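Local atomic coordinates of regulating synaptic membrane exocytosis protein 2 (Rattus norvegicus, PDB entry 2CJS), a protein that probably scaffolds synaptic vesicle exocytosis by binding Rab3 and other active-zone proteins. Residues C12-F20 against Q32-G40. Sequence-based numbering, arbitrary orientation. Where two conformers were deposited one is given.
Sequences CGICHKTKF and QTKFCARCG. With ZN (zinc ion), chain L; EDO (1,2-ethanediol), chain O; EDO (1,2-ethanediol), chain N.
Gly13 N donates a nearly straight hydrogen bond of 2.9 Å to Lys34 O, and Cys12 lies against Phe35 with their CA atoms 4.7 Å apart. Cys36 N donates a hydrogen bond to Cys12 SG at 3.3 Å. That sulfur also accepts Ile14 N and Cys15 N, so three amides grip one thiolate and probably offset part of its negative charge. With chi1 at 175°, Cys12 SG swings away from its backbone N and reaches the zinc ion at 2.4 Å. The ion ties Cys12 and Cys15 to Cys36 and Cys39. This is one of the two Cys4 sites of the RIM2-alpha zinc finger, each built from two CxxC pairs. The two sites interleave along the chain in the cross-brace pattern of RING-like zinc fingers. Ile14 CB packs on Cys39 CB at 3.7 Å, while its CG1 lies against Phe35 CB. Thr18 CG2 touches Cys36 CB at 3.5 Å, and the buried Thr18 OG1, beside Cys36 SG, has no hydrogen-bond partner in the model. The Phe20 ring turns its edge to the backbone of Phe35, with CZ 3.5 Å from Phe35 C. Over one face runs the Lys34 chain, its CD 4.1 Å from the ring centroid in a CH-pi contact. Replacing Phe20 by an alanine is likely to leave the Lys34 methylenes without their ring and open a gap beside Cys36.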
loop_
_atom_site.group_PDB
_atom_site.type_symbol
_atom_site.label_atom_id
_atom_site.label_comp_id
_atom_site.label_asym_id
_atom_site.label_seq_id
_atom_site.Cartn_x
_atom_site.Cartn_y
_atom_site.Cartn_z
ATOM N N CYS C 12 11.596 12.250 -0.879
ATOM C CA CYS C 12 11.138 12.814 0.387
ATOM C C CYS C 12 11.932 14.107 0.693
ATOM O O CYS C 12 13.149 14.107 0.629
ATOM C CB CYS C 12 11.361 11.764 1.477
ATOM S SG CYS C 12 10.969 12.430 3.130
ATOM N N GLY C 13 11.219 15.173 1.056
ATOM C CA GLY C 13 11.861 16.477 1.335
ATOM C C GLY C 13 12.511 16.564 2.708
ATOM O O GLY C 13 13.122 17.576 3.048
ATOM N N ILE C 14 12.393 15.498 3.495
ATOM C CA ILE C 14 13.035 15.390 4.802
ATOM C C ILE C 14 14.302 14.574 4.783
ATOM O O ILE C 14 15.366 15.074 5.166
ATOM C CB ILE C 14 12.050 14.810 5.886
ATOM C CG1 ILE C 14 10.671 15.513 5.879
ATOM C CG2 ILE C 14 12.686 14.839 7.318
ATOM C CD1 ILE C 14 10.711 17.076 6.263
ATOM N N CYS C 15 14.208 13.292 4.371
ATOM C CA CYS C 15 15.381 12.412 4.388
ATOM C C CYS C 15 16.128 12.496 3.071
ATOM O O CYS C 15 17.336 12.165 2.994
ATOM C CB CYS C 15 14.959 10.947 4.666
ATOM S SG CYS C 15 13.912 10.113 3.449
ATOM N N HIS C 16 15.449 12.977 2.036
ATOM C CA HIS C 16 16.082 13.089 0.668
ATOM C C HIS C 16 16.545 11.710 0.141
ATOM O O HIS C 16 17.496 11.630 -0.640
ATOM C CB HIS C 16 17.265 14.109 0.652
ATOM C CG HIS C 16 16.865 15.472 1.119
ATOM N ND1 HIS C 16 15.960 16.255 0.426
ATOM C CD2 HIS C 16 17.190 16.160 2.240
ATOM C CE1 HIS C 16 15.749 17.369 1.107
ATOM N NE2 HIS C 16 16.482 17.336 2.209
ATOM N N LYS C 17 15.865 10.637 0.540
ATOM C CA LYS C 17 16.344 9.322 0.193
ATOM C C LYS C 17 15.188 8.516 -0.441
ATOM O O LYS C 17 15.341 7.994 -1.551
ATOM C CB LYS C 17 16.978 8.619 1.409
ATOM C CG LYS C 17 17.397 7.222 1.102
ATOM C CD LYS C 17 18.646 6.789 1.874
ATOM C CE LYS C 17 19.450 5.777 1.045
ATOM N NZ LYS C 17 20.085 4.709 1.830
ATOM N N THR C 18 14.044 8.460 0.245
ATOM C CA THR C 18 12.915 7.654 -0.217
ATOM C C THR C 18 12.384 8.289 -1.502
ATOM O O THR C 18 12.149 9.502 -1.523
ATOM C CB THR C 18 11.795 7.685 0.803
ATOM O OG1 THR C 18 12.310 7.135 2.029
ATOM C CG2 THR C 18 10.520 6.892 0.281
ATOM N N LYS C 19 12.136 7.460 -2.503
ATOM C CA LYS C 19 11.585 7.951 -3.749
ATOM C C LYS C 19 10.088 7.666 -3.747
ATOM O O LYS C 19 9.619 6.588 -3.306
ATOM C CB LYS C 19 12.228 7.243 -4.915
ATOM C CG LYS C 19 13.714 7.623 -5.149
ATOM C CD LYS C 19 14.163 6.863 -6.424
ATOM C CE LYS C 19 15.676 7.168 -6.612
ATOM N NZ LYS C 19 16.199 6.550 -7.870
ATOM N N PHE C 20 9.315 8.629 -4.237
ATOM C CA PHE C 20 7.859 8.397 -4.282
ATOM C C PHE C 20 7.369 7.839 -5.611
ATOM O O PHE C 20 7.655 8.437 -6.675
ATOM C CB PHE C 20 7.117 9.729 -4.106
ATOM C CG PHE C 20 7.417 10.414 -2.787
ATOM C CD1 PHE C 20 7.007 9.845 -1.604
ATOM C CD2 PHE C 20 8.023 11.679 -2.762
ATOM C CE1 PHE C 20 7.278 10.470 -0.329
ATOM C CE2 PHE C 20 8.247 12.315 -1.520
ATOM C CZ PHE C 20 7.846 11.666 -0.299
ATOM N N GLN C 32 4.079 22.159 4.352
ATOM C CA GLN C 32 3.742 21.610 2.993
ATOM C C GLN C 32 4.829 20.790 2.340
ATOM O O GLN C 32 4.701 20.426 1.160
ATOM C CB GLN C 32 3.303 22.734 2.064
ATOM C CG GLN C 32 2.053 23.524 2.599
ATOM C CD GLN C 32 0.810 22.634 2.842
ATOM O OE1 GLN C 32 0.605 21.660 2.123
ATOM N NE2 GLN C 32 -0.006 22.966 3.889
ATOM N N THR C 33 5.892 20.477 3.071
ATOM C CA THR C 33 6.932 19.581 2.531
ATOM C C THR C 33 6.384 18.181 2.347
ATOM O O THR C 33 5.704 17.698 3.211
ATOM C CB THR C 33 8.177 19.568 3.438
ATOM O OG1 THR C 33 8.672 20.908 3.529
ATOM C CG2 THR C 33 9.261 18.665 2.866
ATOM N N LYS C 34 6.683 17.541 1.208
ATOM C CA LYS C 34 6.206 16.159 0.970
ATOM C C LYS C 34 7.163 15.171 1.644
ATOM O O LYS C 34 8.372 15.274 1.470
ATOM C CB LYS C 34 6.076 15.861 -0.537
ATOM C CG LYS C 34 5.308 14.556 -0.796
ATOM C CD LYS C 34 5.171 14.279 -2.316
ATOM C CE LYS C 34 4.259 15.307 -2.904
ATOM N NZ LYS C 34 4.315 15.104 -4.397
ATOM N N PHE C 35 6.611 14.266 2.463
ATOM C CA PHE C 35 7.446 13.405 3.222
ATOM C C PHE C 35 7.020 11.952 3.113
ATOM O O PHE C 35 5.844 11.635 2.841
ATOM C CB PHE C 35 7.502 13.857 4.716
ATOM C CG PHE C 35 6.192 13.766 5.453
ATOM C CD1 PHE C 35 5.779 12.531 6.045
ATOM C CD2 PHE C 35 5.377 14.900 5.587
ATOM C CE1 PHE C 35 4.579 12.407 6.803
ATOM C CE2 PHE C 35 4.141 14.796 6.297
ATOM C CZ PHE C 35 3.737 13.578 6.926
ATOM N N CYS C 36 7.991 11.075 3.381
ATOM C CA CYS C 36 7.774 9.597 3.371
ATOM C C CYS C 36 7.417 9.083 4.769
ATOM O O CYS C 36 7.442 9.850 5.770
ATOM C CB CYS C 36 9.033 8.876 2.796
ATOM S SG CYS C 36 10.326 8.645 4.066
ATOM N N ALA C 37 7.039 7.801 4.853
ATOM C CA ALA C 37 6.530 7.191 6.122
ATOM C C ALA C 37 7.515 7.237 7.271
ATOM O O ALA C 37 7.119 7.086 8.430
ATOM C CB ALA C 37 6.007 5.717 5.904
ATOM N N ARG C 38 8.802 7.403 6.976
ATOM C CA ARG C 38 9.789 7.472 8.080
ATOM C C ARG C 38 9.891 8.863 8.656
ATOM O O ARG C 38 10.548 9.061 9.695
ATOM C CB ARG C 38 11.198 7.112 7.591
ATOM C CG ARG C 38 11.394 5.652 7.374
ATOM C CD ARG C 38 12.788 5.417 6.753
ATOM N NE ARG C 38 13.118 3.982 6.710
ATOM C CZ ARG C 38 14.288 3.502 6.284
ATOM N NH1 ARG C 38 15.221 4.348 5.840
ATOM N NH2 ARG C 38 14.530 2.190 6.289
ATOM N N CYS C 39 9.270 9.849 8.001
ATOM C CA CYS C 39 9.690 11.230 8.218
ATOM C C CYS C 39 8.561 12.132 8.687
ATOM O O CYS C 39 8.707 13.385 8.655
ATOM C CB CYS C 39 10.282 11.761 6.908
ATOM S SG CYS C 39 11.922 11.032 6.562
ATOM N N GLY C 40 7.466 11.548 9.148
ATOM C CA GLY C 40 6.391 12.391 9.706
ATOM C C GLY C 40 5.237 11.463 10.074
ATOM O O GLY C 40 5.400 10.226 10.036
HETATM ZN ZN ZN L . 11.758 10.531 4.300
HETATM C C1 EDO O . 4.700 12.382 -7.216
HETATM O O1 EDO O . 3.379 12.261 -7.829
HETATM C C2 EDO O . 4.813 12.035 -5.717
HETATM O O2 EDO O . 3.588 12.205 -5.005
HETATM C C1 EDO N . 0.046 26.812 5.637
HETATM O O1 EDO N . 0.928 25.788 5.169
HETATM C C2 EDO N . -1.088 26.103 6.327
HETATM O O2 EDO N . -0.599 25.508 7.548
#